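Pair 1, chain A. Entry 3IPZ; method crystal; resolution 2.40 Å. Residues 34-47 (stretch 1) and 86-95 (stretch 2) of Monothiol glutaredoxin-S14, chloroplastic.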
# COMPACT_ATOMS: atom_id res chain seq x y z
N GLY A 34 -4.79 1.80 14.03
CA GLY A 34 -3.81 2.86 14.22
C GLY A 34 -2.69 2.81 13.19
O GLY A 34 -2.28 3.85 12.69
N PHE A 35 -2.21 1.61 12.87
CA PHE A 35 -1.14 1.44 11.90
C PHE A 35 -1.59 1.93 10.52
O PHE A 35 -0.83 2.60 9.81
CB PHE A 35 -0.72 -0.03 11.86
CG PHE A 35 -0.36 -0.58 13.22
CD1 PHE A 35 -0.66 -1.90 13.56
CD2 PHE A 35 0.27 0.23 14.17
CE1 PHE A 35 -0.35 -2.40 14.84
CE2 PHE A 35 0.58 -0.26 15.45
CZ PHE A 35 0.27 -1.58 15.78
N SER A 36 -2.81 1.59 10.14
CA SER A 36 -3.34 2.05 8.86
C SER A 36 -3.49 3.57 8.89
O SER A 36 -3.21 4.26 7.91
CB SER A 36 -4.70 1.40 8.57
OG SER A 36 -4.56 0.06 8.13
N ASN A 37 -3.92 4.11 10.03
CA ASN A 37 -4.11 5.55 10.16
C ASN A 37 -2.80 6.33 9.99
O ASN A 37 -2.78 7.38 9.33
CB ASN A 37 -4.73 5.89 11.51
CG ASN A 37 -4.91 7.39 11.69
OD1 ASN A 37 -5.65 8.03 10.94
ND2 ASN A 37 -4.21 7.95 12.67
N THR A 38 -1.72 5.83 10.58
CA THR A 38 -0.43 6.50 10.48
C THR A 38 -0.01 6.69 9.02
O THR A 38 0.41 7.77 8.63
CB THR A 38 0.67 5.71 11.21
OG1 THR A 38 0.31 5.53 12.59
CG2 THR A 38 2.00 6.46 11.14
N VAL A 39 -0.11 5.63 8.22
CA VAL A 39 0.28 5.74 6.82
C VAL A 39 -0.60 6.74 6.07
O VAL A 39 -0.09 7.56 5.31
CB VAL A 39 0.27 4.34 6.13
CG1 VAL A 39 0.66 4.48 4.67
CG2 VAL A 39 1.25 3.41 6.81
N VAL A 40 -1.91 6.69 6.29
CA VAL A 40 -2.80 7.64 5.63
C VAL A 40 -2.37 9.07 5.98
O VAL A 40 -2.23 9.92 5.10
CB VAL A 40 -4.29 7.44 6.06
CG1 VAL A 40 -5.12 8.66 5.65
CG2 VAL A 40 -4.87 6.18 5.41
N GLN A 41 -2.17 9.33 7.27
CA GLN A 41 -1.75 10.66 7.69
C GLN A 41 -0.42 11.05 7.04
O GLN A 41 -0.23 12.21 6.65
CB GLN A 41 -1.65 10.76 9.22
CG GLN A 41 -2.98 10.54 9.95
CD GLN A 41 -4.16 11.26 9.28
OE1 GLN A 41 -4.13 12.47 9.06
NE2 GLN A 41 -5.21 10.50 8.96
N ILE A 42 0.49 10.10 6.93
CA ILE A 42 1.78 10.37 6.29
C ILE A 42 1.47 10.84 4.87
O ILE A 42 1.94 11.89 4.44
CB ILE A 42 2.67 9.09 6.16
CG1 ILE A 42 3.04 8.53 7.52
CG2 ILE A 42 3.94 9.42 5.41
CD1 ILE A 42 3.78 9.47 8.52
N LEU A 43 0.68 10.04 4.15
CA LEU A 43 0.33 10.35 2.77
C LEU A 43 -0.44 11.65 2.60
O LEU A 43 -0.27 12.35 1.60
CB LEU A 43 -0.45 9.19 2.13
CG LEU A 43 0.29 7.86 1.98
CD1 LEU A 43 -0.63 6.86 1.33
CD2 LEU A 43 1.55 8.04 1.14
N LYS A 44 -1.30 11.98 3.56
CA LYS A 44 -2.05 13.22 3.48
C LYS A 44 -1.10 14.41 3.73
O LYS A 44 -1.24 15.46 3.11
CB LYS A 44 -3.20 13.24 4.49
CG LYS A 44 -4.38 12.35 4.11
CD LYS A 44 -5.59 12.59 5.01
CE LYS A 44 -6.80 11.76 4.58
NZ LYS A 44 -8.03 12.06 5.37
N ASN A 45 -0.14 14.22 4.63
CA ASN A 45 0.84 15.25 4.96
C ASN A 45 1.64 15.66 3.72
O ASN A 45 1.88 16.85 3.49
CB ASN A 45 1.80 14.71 6.03
CG ASN A 45 2.96 15.66 6.33
OD1 ASN A 45 2.83 16.57 7.14
ND2 ASN A 45 4.09 15.45 5.65
N LEU A 46 2.05 14.67 2.93
CA LEU A 46 2.85 14.90 1.73
C LEU A 46 2.06 15.38 0.52
O LEU A 46 2.64 15.69 -0.52
CB LEU A 46 3.63 13.64 1.35
CG LEU A 46 4.52 13.02 2.43
CD1 LEU A 46 5.23 11.80 1.85
CD2 LEU A 46 5.54 14.03 2.92
N ASN A 47 0.74 15.43 0.65
CA ASN A 47 -0.11 15.87 -0.45
C ASN A 47 0.06 15.01 -1.69
O ASN A 47 -0.05 15.49 -2.82
CB ASN A 47 0.18 17.34 -0.80
CG ASN A 47 -0.46 18.30 0.19
OD1 ASN A 47 -1.68 18.40 0.27
ND2 ASN A 47 0.37 19.00 0.96
N GLY A 86 5.63 -2.04 4.86
CA GLY A 86 4.52 -1.97 5.79
C GLY A 86 4.63 -0.69 6.60
O GLY A 86 5.33 0.24 6.20
N CYS A 87 3.96 -0.65 7.75
CA CYS A 87 3.99 0.54 8.60
C CYS A 87 5.38 1.03 9.02
O CYS A 87 5.75 2.18 8.72
CB CYS A 87 3.14 0.31 9.85
SG CYS A 87 2.76 1.85 10.75
N ASP A 88 6.15 0.18 9.70
CA ASP A 88 7.48 0.55 10.19
C ASP A 88 8.41 1.10 9.12
O ASP A 88 9.07 2.12 9.32
CB ASP A 88 8.17 -0.63 10.88
CG ASP A 88 7.47 -1.05 12.15
OD1 ASP A 88 7.15 -0.17 12.98
OD2 ASP A 88 7.25 -2.27 12.34
N ILE A 89 8.46 0.44 7.98
CA ILE A 89 9.31 0.88 6.90
C ILE A 89 8.82 2.19 6.26
O ILE A 89 9.64 3.03 5.86
CB ILE A 89 9.45 -0.24 5.86
CG1 ILE A 89 10.43 -1.28 6.41
CG2 ILE A 89 9.93 0.31 4.51
CD1 ILE A 89 10.44 -2.62 5.67
N THR A 90 7.51 2.38 6.19
CA THR A 90 6.94 3.60 5.62
C THR A 90 7.18 4.80 6.54
O THR A 90 7.45 5.91 6.07
CB THR A 90 5.42 3.48 5.37
OG1 THR A 90 5.16 2.38 4.49
CG2 THR A 90 4.88 4.77 4.75
N LEU A 91 7.07 4.56 7.84
CA LEU A 91 7.28 5.62 8.82
C LEU A 91 8.73 6.08 8.78
O LEU A 91 9.02 7.27 8.78
CB LEU A 91 6.95 5.10 10.22
CG LEU A 91 6.37 6.09 11.25
CD1 LEU A 91 6.85 5.66 12.63
CD2 LEU A 91 6.82 7.52 10.98
N GLU A 92 9.64 5.11 8.73
CA GLU A 92 11.06 5.42 8.70
C GLU A 92 11.46 6.16 7.43
O GLU A 92 12.19 7.15 7.48
CB GLU A 92 11.87 4.12 8.82
CG GLU A 92 13.38 4.28 8.74
CD GLU A 92 13.98 5.03 9.91
OE1 GLU A 92 13.29 5.19 10.95
OE2 GLU A 92 15.15 5.45 9.80
N ALA A 93 10.98 5.69 6.28
CA ALA A 93 11.30 6.32 5.01
C ALA A 93 10.71 7.72 4.99
O ALA A 93 11.15 8.58 4.23
CB ALA A 93 10.75 5.51 3.87
N PHE A 94 9.71 7.95 5.84
CA PHE A 94 9.09 9.26 5.93
C PHE A 94 10.03 10.20 6.69
O PHE A 94 10.33 11.30 6.22
CB PHE A 94 7.75 9.16 6.67
CG PHE A 94 7.13 10.49 6.95
CD1 PHE A 94 6.81 11.35 5.91
CD2 PHE A 94 6.86 10.88 8.26
CE1 PHE A 94 6.23 12.60 6.17
CE2 PHE A 94 6.28 12.12 8.53
CZ PHE A 94 5.96 12.98 7.48
N LYS A 95 10.48 9.77 7.86
CA LYS A 95 11.40 10.55 8.68
C LYS A 95 12.70 10.82 7.92
O LYS A 95 13.30 11.88 8.01
CB LYS A 95 11.76 9.79 9.96
CG LYS A 95 10.60 9.50 10.89
CD LYS A 95 11.09 8.69 12.08
CE LYS A 95 9.96 8.28 13.01
NZ LYS A 95 10.43 7.30 14.04

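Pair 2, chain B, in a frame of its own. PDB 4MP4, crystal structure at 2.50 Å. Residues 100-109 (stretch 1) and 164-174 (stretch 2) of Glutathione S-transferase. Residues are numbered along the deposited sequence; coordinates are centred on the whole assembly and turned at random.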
# COMPACT_ATOMS: atom_id res chain seq x y z
N ARG B 100 -10.95 -7.06 -4.75
CA ARG B 100 -10.12 -8.21 -4.38
C ARG B 100 -8.71 -8.04 -4.98
O ARG B 100 -7.70 -8.26 -4.30
CB ARG B 100 -10.77 -9.54 -4.80
CG ARG B 100 -9.95 -10.81 -4.47
CD ARG B 100 -10.04 -11.26 -2.98
NE ARG B 100 -11.36 -11.76 -2.61
CZ ARG B 100 -12.18 -11.19 -1.72
NH1 ARG B 100 -13.37 -11.73 -1.46
NH2 ARG B 100 -11.80 -10.09 -1.09
N ALA B 101 -8.64 -7.62 -6.24
CA ALA B 101 -7.34 -7.35 -6.86
C ALA B 101 -6.53 -6.29 -6.09
O ALA B 101 -5.34 -6.49 -5.82
CB ALA B 101 -7.49 -6.97 -8.33
N ARG B 102 -7.16 -5.18 -5.72
CA ARG B 102 -6.49 -4.16 -4.91
C ARG B 102 -6.06 -4.72 -3.56
O ARG B 102 -5.03 -4.33 -3.02
CB ARG B 102 -7.38 -2.94 -4.70
CG ARG B 102 -7.53 -2.08 -5.96
CD ARG B 102 -8.28 -0.80 -5.67
NE ARG B 102 -8.48 -0.00 -6.87
CZ ARG B 102 -9.66 0.33 -7.37
NH1 ARG B 102 -10.78 -0.04 -6.76
NH2 ARG B 102 -9.73 1.05 -8.47
N GLN B 103 -6.84 -5.65 -3.02
CA GLN B 103 -6.50 -6.24 -1.74
C GLN B 103 -5.24 -7.11 -1.80
O GLN B 103 -4.34 -6.99 -0.96
CB GLN B 103 -7.69 -7.02 -1.20
CG GLN B 103 -7.35 -8.03 -0.12
CD GLN B 103 -8.52 -8.96 0.13
OE1 GLN B 103 -9.67 -8.56 0.02
NE2 GLN B 103 -8.23 -10.21 0.46
N ILE B 104 -5.18 -7.99 -2.80
CA ILE B 104 -4.02 -8.85 -3.01
C ILE B 104 -2.76 -8.02 -3.29
O ILE B 104 -1.70 -8.28 -2.71
CB ILE B 104 -4.28 -9.88 -4.15
CG1 ILE B 104 -5.51 -10.72 -3.81
CG2 ILE B 104 -3.07 -10.77 -4.35
CD1 ILE B 104 -5.49 -11.32 -2.35
N GLN B 105 -2.90 -7.01 -4.14
CA GLN B 105 -1.85 -6.03 -4.39
C GLN B 105 -1.35 -5.31 -3.10
O GLN B 105 -0.15 -5.12 -2.92
CB GLN B 105 -2.33 -4.99 -5.40
CG GLN B 105 -1.28 -4.01 -5.84
CD GLN B 105 -1.80 -3.04 -6.89
OE1 GLN B 105 -2.58 -2.15 -6.58
NE2 GLN B 105 -1.36 -3.22 -8.12
N ALA B 106 -2.27 -4.91 -2.23
CA ALA B 106 -1.86 -4.19 -1.04
C ALA B 106 -1.11 -5.14 -0.12
O ALA B 106 -0.08 -4.81 0.48
CB ALA B 106 -3.05 -3.56 -0.34
N TRP B 107 -1.62 -6.36 -0.07
CA TRP B 107 -1.09 -7.41 0.77
C TRP B 107 0.32 -7.83 0.35
O TRP B 107 1.22 -7.94 1.19
CB TRP B 107 -2.07 -8.58 0.73
CG TRP B 107 -1.56 -9.78 1.40
CD1 TRP B 107 -1.33 -9.95 2.74
CD2 TRP B 107 -1.21 -11.01 0.77
NE1 TRP B 107 -0.86 -11.22 2.97
CE2 TRP B 107 -0.78 -11.89 1.78
CE3 TRP B 107 -1.22 -11.45 -0.56
CZ2 TRP B 107 -0.36 -13.18 1.50
CZ3 TRP B 107 -0.80 -12.73 -0.83
CH2 TRP B 107 -0.37 -13.58 0.20
N LEU B 108 0.52 -8.06 -0.95
CA LEU B 108 1.85 -8.31 -1.50
C LEU B 108 2.84 -7.19 -1.19
O LEU B 108 4.01 -7.45 -0.92
CB LEU B 108 1.80 -8.50 -3.03
CG LEU B 108 1.03 -9.71 -3.55
CD1 LEU B 108 0.86 -9.62 -5.06
CD2 LEU B 108 1.74 -11.00 -3.12
N ARG B 109 2.38 -5.94 -1.25
CA ARG B 109 3.25 -4.78 -1.00
C ARG B 109 3.71 -4.68 0.45
O ARG B 109 4.87 -4.38 0.70
CB ARG B 109 2.56 -3.47 -1.40
CG ARG B 109 3.29 -2.20 -0.95
CD ARG B 109 4.49 -1.91 -1.83
NE ARG B 109 5.36 -0.84 -1.33
CZ ARG B 109 6.40 -1.04 -0.52
NH1 ARG B 109 6.70 -2.25 -0.06
NH2 ARG B 109 7.14 -0.00 -0.15
N SER B 164 -4.57 -9.59 -15.20
CA SER B 164 -4.49 -8.27 -14.58
C SER B 164 -3.09 -8.04 -14.03
O SER B 164 -2.32 -8.99 -13.87
CB SER B 164 -5.51 -8.12 -13.45
OG SER B 164 -5.39 -9.18 -12.53
N ILE B 165 -2.76 -6.79 -13.74
CA ILE B 165 -1.41 -6.45 -13.28
C ILE B 165 -1.03 -7.28 -12.02
O ILE B 165 0.16 -7.47 -11.73
CB ILE B 165 -1.29 -4.92 -13.02
CG1 ILE B 165 0.17 -4.48 -12.86
CG2 ILE B 165 -2.11 -4.51 -11.83
CD1 ILE B 165 1.02 -4.71 -14.09
N VAL B 166 -2.03 -7.80 -11.32
CA VAL B 166 -1.78 -8.53 -10.09
C VAL B 166 -1.21 -9.92 -10.41
O VAL B 166 -0.52 -10.52 -9.58
CB VAL B 166 -3.05 -8.61 -9.18
CG1 VAL B 166 -2.70 -9.25 -7.85
CG2 VAL B 166 -3.62 -7.24 -8.92
N ASP B 167 -1.49 -10.41 -11.62
CA ASP B 167 -0.85 -11.67 -12.03
C ASP B 167 0.66 -11.48 -12.07
O ASP B 167 1.43 -12.34 -11.59
CB ASP B 167 -1.37 -12.19 -13.38
CG ASP B 167 -2.83 -12.67 -13.31
OD1 ASP B 167 -3.10 -13.71 -12.65
OD2 ASP B 167 -3.69 -11.99 -13.94
N ALA B 168 1.09 -10.33 -12.59
CA ALA B 168 2.51 -10.06 -12.73
C ALA B 168 3.15 -9.87 -11.34
O ALA B 168 4.30 -10.26 -11.12
CB ALA B 168 2.74 -8.84 -13.63
N GLU B 169 2.38 -9.30 -10.41
CA GLU B 169 2.89 -9.02 -9.07
C GLU B 169 3.02 -10.31 -8.25
O GLU B 169 3.98 -10.49 -7.50
CB GLU B 169 1.99 -8.02 -8.33
CG GLU B 169 1.87 -6.65 -8.98
CD GLU B 169 0.70 -5.82 -8.43
OE1 GLU B 169 -0.15 -6.39 -7.73
OE2 GLU B 169 0.63 -4.60 -8.68
N LEU B 170 2.04 -11.21 -8.40
CA LEU B 170 2.04 -12.48 -7.68
C LEU B 170 3.15 -13.38 -8.21
O LEU B 170 3.89 -13.97 -7.43
CB LEU B 170 0.69 -13.18 -7.81
CG LEU B 170 0.55 -14.54 -7.11
CD1 LEU B 170 0.68 -14.41 -5.58
CD2 LEU B 170 -0.77 -15.20 -7.46
N ALA B 171 3.26 -13.47 -9.53
CA ALA B 171 4.33 -14.26 -10.14
C ALA B 171 5.70 -13.83 -9.65
O ALA B 171 6.53 -14.67 -9.31
CB ALA B 171 4.27 -14.20 -11.67
N LEU B 172 5.96 -12.52 -9.60
CA LEU B 172 7.27 -12.05 -9.16
C LEU B 172 7.50 -12.51 -7.72
O LEU B 172 8.59 -12.98 -7.38
CB LEU B 172 7.43 -10.53 -9.30
CG LEU B 172 8.78 -10.01 -8.80
CD1 LEU B 172 9.26 -8.82 -9.63
CD2 LEU B 172 8.78 -9.69 -7.25
N MET B 173 6.47 -12.39 -6.89
CA MET B 173 6.54 -12.84 -5.50
C MET B 173 6.88 -14.31 -5.43
O MET B 173 7.77 -14.70 -4.67
CB MET B 173 5.22 -12.57 -4.77
CG MET B 173 5.32 -12.74 -3.27
SD MET B 173 6.50 -11.64 -2.43
CE MET B 173 5.56 -10.14 -2.21
N LEU B 174 6.20 -15.12 -6.23
CA LEU B 174 6.47 -16.55 -6.24
C LEU B 174 7.88 -16.86 -6.77
O LEU B 174 8.53 -17.80 -6.31
CB LEU B 174 5.41 -17.30 -7.05
CG LEU B 174 4.01 -17.43 -6.44
CD1 LEU B 174 3.01 -17.87 -7.50
CD2 LEU B 174 4.05 -18.45 -5.33

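Where do the two contacts differ most sharply? At one matched pair of positions, pair 1 is apolar and pair 2 polar. In pair 1, Val39(A) CG1 lies 4.2 Å from Thr90(A) CG2, a methyl-to-methyl approach, and no hydrogen bond crosses between the stretches. In pair 2 the same positions hold Gln105(B) and Glu169(B), and Gln105(B) NE2 donates a very short hydrogen bond of 2.5 Å to Glu169(B) OE2. The CA-to-CB bond of Gln105(B) points sideways, but its extended chain, t at chi1 and chi2, brings the amide to the other helix. Thr90(A) instead turns its hydroxyl back to the N-cap of its own helix, where Thr90(A) OG1 donates to Gly86(A) O at 2.7 Å.

What backbone do they share? In each pair two helices run in roughly the same direction, 29° apart, with a closest axial approach of 10.0 Å. The 14 central residues superpose with an RMSD of 0.4 Å. The nearest CA atoms are 6.2 Å apart in both, Phe35(A) to Cys87(A) and Gln105(B) to Val166(B). The second-helix residues match, but on the first helix Gln105(B) falls on Val39(A), one turn on from Phe35(A).

What packs around the matched Cys87(A) and Val166(B)? Both side chains point toward the first helix. Cys87(A) SG sits 3.8 Å from Phe35(A) O and 4.1 Å from Phe35(A) CB. Val166(B) has two methyls to spread: its CG2 lies 3.6 Å from Ala101(B) O, while its CG1 is 3.8 Å from Ile104(B) CG2. Ala101(B) matches Phe35(A), whose ring extends well beyond the single methyl of the alanine; Ile104(B) matches Thr38(A), which approaches the sulfur less closely, its CB 4.4 Å from Cys87(A) SG.

What packs the far end? Ile42(A) and Leu108(B) coincide, both pointing toward the partner helix, and each meets a large side chain: Phe94(A) in pair 1, Met173(B) in pair 2. Ile42(A) CD1 lies over one face of the phenylalanine ring, 3.4 Å from Phe94(A) CD2, in a CH-pi contact. At the ring edge, Leu46(A) CD2 approaches Phe94(A) CE1 to 3.6 Å. The flexible methionine works differently: Met173(B) CE reaches Leu108(B) O at 3.4 Å, and Met173(B) CG lies 4.0 Å from Leu108(B) CD2. Alongside, the matched leucines do similar work, with Leu91(A) CD2 4.4 Å from Ile42(A) CD1 and Leu170(B) CD1 4.3 Å from Leu108(B) CD2.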